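Local coordinates for O-methyltransferase (Coxiella burnetii, PDB 3TR6), which probably transfers methyl groups from S-adenosylmethionine to a hydroxyl oxygen of its acceptor, and here holds S-adenosyl-L-homocysteine and a nickel ion, at residues A[155-160]-A[195-200]; A[18-23]-A[49-54]; A[100-105]-A[118-123]. All coordinates share one frame; numbering follows the deposited sequence.

Interaction 1: A[155-160]-A[195-200]; sequences LYYEES and RLFNQK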
# COMPACT_ATOMS: atom_id res chain seq x y z
N LEU A 155 -1.74 -22.98 -3.48
CA LEU A 155 -1.28 -23.77 -2.34
C LEU A 155 -0.65 -22.88 -1.27
O LEU A 155 -1.10 -22.87 -0.13
CB LEU A 155 -0.27 -24.82 -2.79
CG LEU A 155 0.39 -25.62 -1.67
CD1 LEU A 155 -0.64 -26.42 -0.89
CD2 LEU A 155 1.47 -26.54 -2.22
N TYR A 156 0.39 -22.14 -1.65
CA TYR A 156 1.08 -21.23 -0.73
C TYR A 156 0.14 -20.23 -0.07
O TYR A 156 0.30 -19.89 1.10
CB TYR A 156 2.19 -20.48 -1.46
CG TYR A 156 3.27 -21.35 -2.05
CD1 TYR A 156 3.59 -22.58 -1.48
CD2 TYR A 156 3.97 -20.95 -3.19
CE1 TYR A 156 4.58 -23.37 -2.03
CE2 TYR A 156 4.95 -21.74 -3.73
CZ TYR A 156 5.26 -22.95 -3.15
OH TYR A 156 6.24 -23.73 -3.71
N TYR A 157 -0.83 -19.75 -0.84
CA TYR A 157 -1.81 -18.80 -0.34
C TYR A 157 -2.65 -19.48 0.74
O TYR A 157 -2.82 -18.95 1.84
CB TYR A 157 -2.71 -18.32 -1.49
CG TYR A 157 -3.86 -17.42 -1.07
CD1 TYR A 157 -3.67 -16.06 -0.89
CD2 TYR A 157 -5.13 -17.94 -0.88
CE1 TYR A 157 -4.71 -15.23 -0.52
CE2 TYR A 157 -6.19 -17.12 -0.51
CZ TYR A 157 -5.97 -15.77 -0.32
OH TYR A 157 -7.01 -14.95 0.05
N GLU A 158 -3.17 -20.65 0.40
CA GLU A 158 -4.02 -21.42 1.30
C GLU A 158 -3.29 -21.75 2.60
O GLU A 158 -3.87 -21.67 3.68
CB GLU A 158 -4.48 -22.71 0.61
CG GLU A 158 -5.94 -23.01 0.81
CD GLU A 158 -6.83 -21.87 0.37
OE1 GLU A 158 -6.61 -21.33 -0.73
OE2 GLU A 158 -7.75 -21.50 1.13
N GLU A 159 -2.02 -22.12 2.48
CA GLU A 159 -1.20 -22.43 3.63
C GLU A 159 -0.88 -21.17 4.44
O GLU A 159 -0.83 -21.21 5.67
CB GLU A 159 0.10 -23.11 3.20
CG GLU A 159 -0.11 -24.48 2.56
CD GLU A 159 -0.52 -25.53 3.57
OE1 GLU A 159 0.38 -26.17 4.16
OE2 GLU A 159 -1.74 -25.73 3.77
N SER A 160 -0.68 -20.06 3.74
CA SER A 160 -0.35 -18.80 4.38
C SER A 160 -1.50 -18.26 5.22
O SER A 160 -1.29 -17.58 6.21
CB SER A 160 0.10 -17.76 3.35
OG SER A 160 1.37 -18.09 2.82
N ARG A 195 -4.96 -16.06 -13.56
CA ARG A 195 -6.28 -15.49 -13.82
C ARG A 195 -7.30 -16.15 -12.91
O ARG A 195 -8.16 -15.48 -12.33
CB ARG A 195 -6.67 -15.66 -15.29
CG ARG A 195 -6.01 -14.65 -16.22
CD ARG A 195 -6.45 -14.85 -17.67
NE ARG A 195 -7.91 -14.95 -17.78
CZ ARG A 195 -8.73 -13.92 -17.90
NH1 ARG A 195 -8.25 -12.68 -17.94
NH2 ARG A 195 -10.04 -14.11 -17.99
N LEU A 196 -7.19 -17.46 -12.76
CA LEU A 196 -8.08 -18.21 -11.88
C LEU A 196 -7.86 -17.79 -10.43
O LEU A 196 -8.80 -17.69 -9.65
CB LEU A 196 -7.84 -19.71 -12.04
CG LEU A 196 -8.87 -20.64 -11.39
CD1 LEU A 196 -10.24 -20.43 -12.01
CD2 LEU A 196 -8.43 -22.09 -11.52
N PHE A 197 -6.60 -17.54 -10.08
CA PHE A 197 -6.22 -17.18 -8.71
C PHE A 197 -6.71 -15.78 -8.32
O PHE A 197 -7.22 -15.59 -7.22
CB PHE A 197 -4.70 -17.27 -8.53
CG PHE A 197 -4.22 -16.73 -7.21
CD1 PHE A 197 -4.22 -17.52 -6.07
CD2 PHE A 197 -3.76 -15.43 -7.11
CE1 PHE A 197 -3.78 -17.02 -4.86
CE2 PHE A 197 -3.31 -14.92 -5.90
CZ PHE A 197 -3.32 -15.72 -4.77
N ASN A 198 -6.54 -14.82 -9.23
CA ASN A 198 -6.96 -13.45 -8.97
C ASN A 198 -8.46 -13.34 -8.70
O ASN A 198 -8.88 -12.57 -7.84
CB ASN A 198 -6.57 -12.53 -10.13
CG ASN A 198 -5.07 -12.30 -10.20
OD1 ASN A 198 -4.36 -12.43 -9.20
ND2 ASN A 198 -4.58 -11.94 -11.38
N GLN A 199 -9.26 -14.11 -9.43
CA GLN A 199 -10.70 -14.14 -9.21
C GLN A 199 -11.04 -14.80 -7.89
O GLN A 199 -11.95 -14.38 -7.18
CB GLN A 199 -11.41 -14.87 -10.36
CG GLN A 199 -11.40 -14.10 -11.67
CD GLN A 199 -12.25 -12.83 -11.63
OE1 GLN A 199 -13.05 -12.64 -10.71
NE2 GLN A 199 -12.06 -11.96 -12.63
N LYS A 200 -10.29 -15.85 -7.55
CA LYS A 200 -10.48 -16.56 -6.29
C LYS A 200 -10.27 -15.62 -5.09
O LYS A 200 -11.10 -15.58 -4.17
CB LYS A 200 -9.53 -17.76 -6.21
CG LYS A 200 -9.67 -18.59 -4.95
CD LYS A 200 -8.59 -18.25 -3.94
CE LYS A 200 -8.51 -19.30 -2.85
NZ LYS A 200 -8.18 -20.65 -3.40
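Phe197 drives the edge of its ring against the face of Tyr157 in a T-shaped pair, the centroids 5.4 Å apart and the planes at 88°. The leading corner is Phe197 CE1, 3.8 Å from Tyr157 CB, while Phe197 CZ lies 3.9 Å from Tyr157 CD1. Tyr157 CB sits at the edge of the phenyl ring, close to its plane. Further along the tyrosine, Lys200 passes with its CE 4.0 Å from Tyr157 CE2 and ends in a salt bridge, NZ to Glu158 OE1 at 3.2 Å. The ammonium meets that oxygen on the syn side of the carboxylate, 33° out of its plane. Bends at chi2 in Glu158 and at chi2 and chi4 in Lys200 bring the two charges together beside the tyrosine ring.

The helices carrying these groups, 153-163 and 189-203, flank the sheet of a Rossmann-like class I methyltransferase. Their short segments run 26° from parallel with axes 12.3 Å apart, a separation bridged by side chains. Tyr157 also rests on Ile170 of strand 168-173, linking the ring pair to the sheet.

A second shell fixes the polar ends. Tyr157 OH is hydrogen-bonded to Asp204 OD2, Glu158 OE2 forms a salt bridge with Arg206, and Lys200 NZ has a second acid in Asp154; this alternation of charges probably favours the ionised forms. The preceding residue, Tyr156, touches S-adenosyl-L-homocysteine and bonds through OH to Asp149, which also binds that ligand. The backbone O of Tyr156 accepts both Ser160 N and Ser160 OG, the hydroxyl at 2.7 Å, from opposite faces of the carbonyl plane.

Interaction 2: A[18-23]-A[49-54]; sequences YLLQVS and APEQAQ
Glu51, Ser23 and Leu20 account for most of the surface buried where the end of helix 13-21 meets the first turn of helix 50-63. Both helices precede strand 67-71, the first strand of the Rossmann-like methyltransferase sheet, and this region also faces the second subunit of the dimer.

Leu20 supplies the apolar half. Its CD2 methyl meets Glu51 at a slant, 4.1 Å from CB and equally far from CD, so it packs on both the root and the carboxylate carbon of the acid. Glu51 folds back to allow this: CG stands between the backbone N and the carbonyl carbon (chi1 64°), and the chain bends again at chi2. The buried carboxylate is not left to the leucine alone, for OE2 is hydrogen-bonded to Tyr16 OH of the same chain and to Thr8 OG1 of the second subunit.

Ser23 forms the polar half with its backbone. From Val22 on the chain departs from helical geometry, and the Ser23 carbonyl accepts Gln54 NE2 at 2.8 Å with a nearly straight N-H...O angle of 162°. Gln54 reaches it with a chain extended beyond CG. Both ends of its amide have further partners, which should fix its flip: OE1 accepts the backbone N of Arg25, and NE2 also bonds to Met209 O of the second subunit. On the far side of the same turn, Gln52 NE2 bonds to Asp173, a nickel ligand, tying helix 50-63 to the metal site.

The Ser23 hydroxyl turns back into its own helix end. OG donates to Leu19 O at 2.7 Å from above the carbonyl plane, while Val22 N reaches the same oxygen from the other face.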
# COMPACT_ATOMS: atom_id res chain seq x y z
N TYR A 18 9.79 9.61 -12.82
CA TYR A 18 9.62 10.69 -11.86
C TYR A 18 9.25 10.12 -10.50
O TYR A 18 9.72 10.60 -9.47
CB TYR A 18 8.56 11.68 -12.33
CG TYR A 18 8.17 12.66 -11.25
CD1 TYR A 18 8.95 13.78 -11.00
CD2 TYR A 18 7.05 12.44 -10.45
CE1 TYR A 18 8.62 14.66 -10.00
CE2 TYR A 18 6.71 13.32 -9.45
CZ TYR A 18 7.50 14.43 -9.23
OH TYR A 18 7.19 15.33 -8.23
N LEU A 19 8.40 9.10 -10.50
CA LEU A 19 7.96 8.47 -9.27
C LEU A 19 9.14 7.91 -8.49
O LEU A 19 9.26 8.11 -7.28
CB LEU A 19 6.92 7.38 -9.56
CG LEU A 19 6.31 6.63 -8.38
CD1 LEU A 19 4.92 6.13 -8.75
CD2 LEU A 19 7.20 5.48 -7.94
N LEU A 20 10.02 7.20 -9.19
CA LEU A 20 11.21 6.65 -8.56
C LEU A 20 12.09 7.76 -7.98
O LEU A 20 12.71 7.59 -6.93
CB LEU A 20 12.02 5.80 -9.54
CG LEU A 20 11.34 4.56 -10.12
CD1 LEU A 20 12.28 3.84 -11.07
CD2 LEU A 20 10.88 3.62 -9.02
N GLN A 21 12.14 8.89 -8.68
CA GLN A 21 12.98 10.00 -8.25
C GLN A 21 12.50 10.65 -6.96
O GLN A 21 13.29 11.25 -6.24
CB GLN A 21 13.08 11.05 -9.36
CG GLN A 21 13.83 10.57 -10.59
CD GLN A 21 13.72 11.53 -11.77
OE1 GLN A 21 13.14 12.61 -11.65
NE2 GLN A 21 14.26 11.13 -12.91
N VAL A 22 11.21 10.53 -6.68
CA VAL A 22 10.64 11.15 -5.49
C VAL A 22 10.15 10.14 -4.46
O VAL A 22 9.46 10.51 -3.51
CB VAL A 22 9.49 12.12 -5.83
CG1 VAL A 22 10.01 13.28 -6.65
CG2 VAL A 22 8.36 11.39 -6.55
N SER A 23 10.50 8.87 -4.64
CA SER A 23 10.05 7.84 -3.70
C SER A 23 11.08 6.77 -3.37
O SER A 23 11.19 6.36 -2.21
CB SER A 23 8.74 7.20 -4.19
OG SER A 23 8.97 6.30 -5.26
N ALA A 49 11.30 -5.97 -7.53
CA ALA A 49 11.49 -4.57 -7.88
C ALA A 49 11.82 -3.75 -6.64
O ALA A 49 11.17 -3.89 -5.60
CB ALA A 49 10.24 -4.02 -8.57
N PRO A 50 12.84 -2.89 -6.74
CA PRO A 50 13.26 -2.07 -5.60
C PRO A 50 12.08 -1.33 -4.97
O PRO A 50 11.98 -1.27 -3.74
CB PRO A 50 14.24 -1.08 -6.22
CG PRO A 50 14.80 -1.81 -7.39
CD PRO A 50 13.68 -2.65 -7.93
N GLU A 51 11.20 -0.79 -5.80
CA GLU A 51 10.07 -0.02 -5.30
C GLU A 51 9.02 -0.90 -4.63
O GLU A 51 8.38 -0.47 -3.67
CB GLU A 51 9.43 0.82 -6.42
CG GLU A 51 8.82 0.01 -7.55
CD GLU A 51 9.79 -0.27 -8.67
OE1 GLU A 51 11.00 -0.43 -8.39
OE2 GLU A 51 9.36 -0.32 -9.84
N GLN A 52 8.83 -2.11 -5.13
CA GLN A 52 7.88 -3.03 -4.52
C GLN A 52 8.40 -3.51 -3.16
O GLN A 52 7.64 -3.58 -2.19
CB GLN A 52 7.60 -4.23 -5.42
CG GLN A 52 6.42 -5.07 -4.94
CD GLN A 52 6.27 -6.37 -5.70
OE1 GLN A 52 6.93 -7.36 -5.40
NE2 GLN A 52 5.37 -6.39 -6.68
N ALA A 53 9.69 -3.82 -3.11
CA ALA A 53 10.32 -4.24 -1.87
C ALA A 53 10.22 -3.15 -0.82
O ALA A 53 10.01 -3.42 0.36
CB ALA A 53 11.77 -4.59 -2.12
N GLN A 54 10.36 -1.90 -1.25
CA GLN A 54 10.29 -0.77 -0.34
C GLN A 54 8.92 -0.67 0.31
O GLN A 54 8.80 -0.31 1.48
CB GLN A 54 10.63 0.53 -1.07
CG GLN A 54 10.51 1.77 -0.21
CD GLN A 54 11.14 2.98 -0.85
OE1 GLN A 54 12.18 2.87 -1.51
NE2 GLN A 54 10.52 4.14 -0.67

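Interaction 3: A[100-105]-A[118-123]; sequences KSTALA and IGLRLS
Thr102 OG1, packed against Leu120 CD2 at 3.8 Å, is gripped by the backbone carbonyls of Asp98, just before helix 99-111, and Glu99, the first residue of it. This is the helix-to-strand half of a beta-alpha-beta crossover, strand 91-96, helix 99-111, strand 118-122, in the Rossmann-like sheet, where 118-122 is the outermost strand on its side within this chain. With chi1 at 55°, OG1 lies between the backbone N and the carbonyl carbon, where it can bend back to those carbonyls.

Leu120 meets this residue with both methyls, the two side chains crossing at about a right angle. CD2 is 3.6 Å from Thr102 CB, and CD1 stands 4.0 Å from Thr102 CG2, so the leucine fork takes in the branch point of the threonine. Lys106 and Trp109, further along helix 99-111, also touch Leu120.

Thr102 also leans on Asp96, at the end of strand 91-96, a residue that binds S-adenosyl-L-homocysteine. Ser123, just past strand 118-122, shares a backbone hydrogen bond with Asp96 and touches the same ligand, which places this contact next to the cofactor pocket, the side chain of Thr102 about 7 Å from the bound ligand. At the margin, Leu122 turns toward the helix as well and brings CD1 to 4.2 Å from Thr102 OG1.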
# COMPACT_ATOMS: atom_id res chain seq x y z
N LYS A 100 22.74 -22.16 -5.02
CA LYS A 100 23.63 -21.14 -5.58
C LYS A 100 23.19 -19.73 -5.20
O LYS A 100 23.99 -18.95 -4.68
CB LYS A 100 23.70 -21.28 -7.11
CG LYS A 100 24.74 -20.38 -7.77
CD LYS A 100 24.56 -20.36 -9.28
CE LYS A 100 25.49 -19.34 -9.94
NZ LYS A 100 25.10 -19.06 -11.36
N SER A 101 21.92 -19.42 -5.43
CA SER A 101 21.40 -18.08 -5.16
C SER A 101 21.30 -17.77 -3.66
O SER A 101 21.61 -16.66 -3.23
CB SER A 101 20.05 -17.87 -5.84
OG SER A 101 19.10 -18.83 -5.42
N THR A 102 20.87 -18.75 -2.87
CA THR A 102 20.71 -18.54 -1.43
C THR A 102 22.05 -18.34 -0.74
O THR A 102 22.13 -17.69 0.30
CB THR A 102 19.93 -19.68 -0.75
OG1 THR A 102 20.57 -20.94 -1.04
CG2 THR A 102 18.50 -19.72 -1.25
N ALA A 103 23.11 -18.89 -1.32
CA ALA A 103 24.45 -18.72 -0.77
C ALA A 103 24.86 -17.25 -0.83
O ALA A 103 25.45 -16.72 0.11
CB ALA A 103 25.45 -19.59 -1.51
N LEU A 104 24.53 -16.60 -1.94
CA LEU A 104 24.79 -15.18 -2.09
C LEU A 104 23.90 -14.39 -1.14
O LEU A 104 24.33 -13.40 -0.54
CB LEU A 104 24.56 -14.74 -3.54
CG LEU A 104 24.89 -13.28 -3.84
CD1 LEU A 104 26.34 -12.97 -3.50
CD2 LEU A 104 24.59 -12.96 -5.30
N ALA A 105 22.65 -14.83 -1.01
CA ALA A 105 21.72 -14.24 -0.06
C ALA A 105 22.30 -14.22 1.36
O ALA A 105 22.38 -13.16 1.98
CB ALA A 105 20.40 -14.97 -0.09
N ILE A 118 17.33 -13.34 10.20
CA ILE A 118 16.93 -14.12 9.03
C ILE A 118 17.44 -15.55 9.11
O ILE A 118 18.61 -15.78 9.43
CB ILE A 118 17.39 -13.48 7.70
CG1 ILE A 118 16.89 -12.04 7.60
CG2 ILE A 118 16.92 -14.32 6.52
CD1 ILE A 118 17.30 -11.35 6.33
N GLY A 119 16.57 -16.51 8.82
CA GLY A 119 16.94 -17.91 8.77
C GLY A 119 16.48 -18.57 7.49
O GLY A 119 15.30 -18.53 7.14
N LEU A 120 17.42 -19.19 6.78
CA LEU A 120 17.13 -19.84 5.51
C LEU A 120 16.58 -21.25 5.70
O LEU A 120 17.20 -22.09 6.35
CB LEU A 120 18.39 -19.90 4.64
CG LEU A 120 18.33 -20.81 3.42
CD1 LEU A 120 17.22 -20.39 2.47
CD2 LEU A 120 19.67 -20.84 2.70
N ARG A 121 15.41 -21.50 5.13
CA ARG A 121 14.85 -22.84 5.07
C ARG A 121 15.00 -23.38 3.66
O ARG A 121 14.19 -23.09 2.78
CB ARG A 121 13.38 -22.84 5.49
CG ARG A 121 13.12 -22.25 6.88
CD ARG A 121 13.69 -23.12 8.00
NE ARG A 121 13.62 -22.45 9.29
CZ ARG A 121 14.61 -21.75 9.83
NH1 ARG A 121 15.77 -21.64 9.20
NH2 ARG A 121 14.45 -21.16 11.01
N LEU A 122 16.05 -24.17 3.44
CA LEU A 122 16.35 -24.68 2.11
C LEU A 122 15.64 -26.01 1.82
O LEU A 122 16.12 -27.08 2.20
CB LEU A 122 17.86 -24.84 1.94
CG LEU A 122 18.36 -25.10 0.51
CD1 LEU A 122 17.81 -24.05 -0.44
CD2 LEU A 122 19.88 -25.14 0.47
N SER A 123 14.50 -25.92 1.16
CA SER A 123 13.73 -27.08 0.74
C SER A 123 12.44 -26.58 0.11
O SER A 123 12.12 -25.40 0.23
CB SER A 123 13.42 -27.99 1.93
OG SER A 123 12.14 -27.72 2.47

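In the fold
Along the chain the contacts follow in series, interaction 2, then 3, then 1, each closing before the next opens, with centres 25 to 27 Å apart and no touch between them. Interaction 3 joins an outer strand to its crossover helix, and interaction 1 pairs helices 153-163 and 189-203 farther along the sheet; interaction 2 joins helices 13-21 and 50-63, which come before the first strand. Interactions 1 and 2 lie on opposite sides of the chain's centre, yet they meet across the dimer: Tyr18 OH of one subunit bonds to Asn198 ND2 of the other. Tyr156 in interaction 1 and Ser123 in interaction 3 touch S-adenosyl-L-homocysteine, whereas the side chain of Glu51 stays about 11 Å from it.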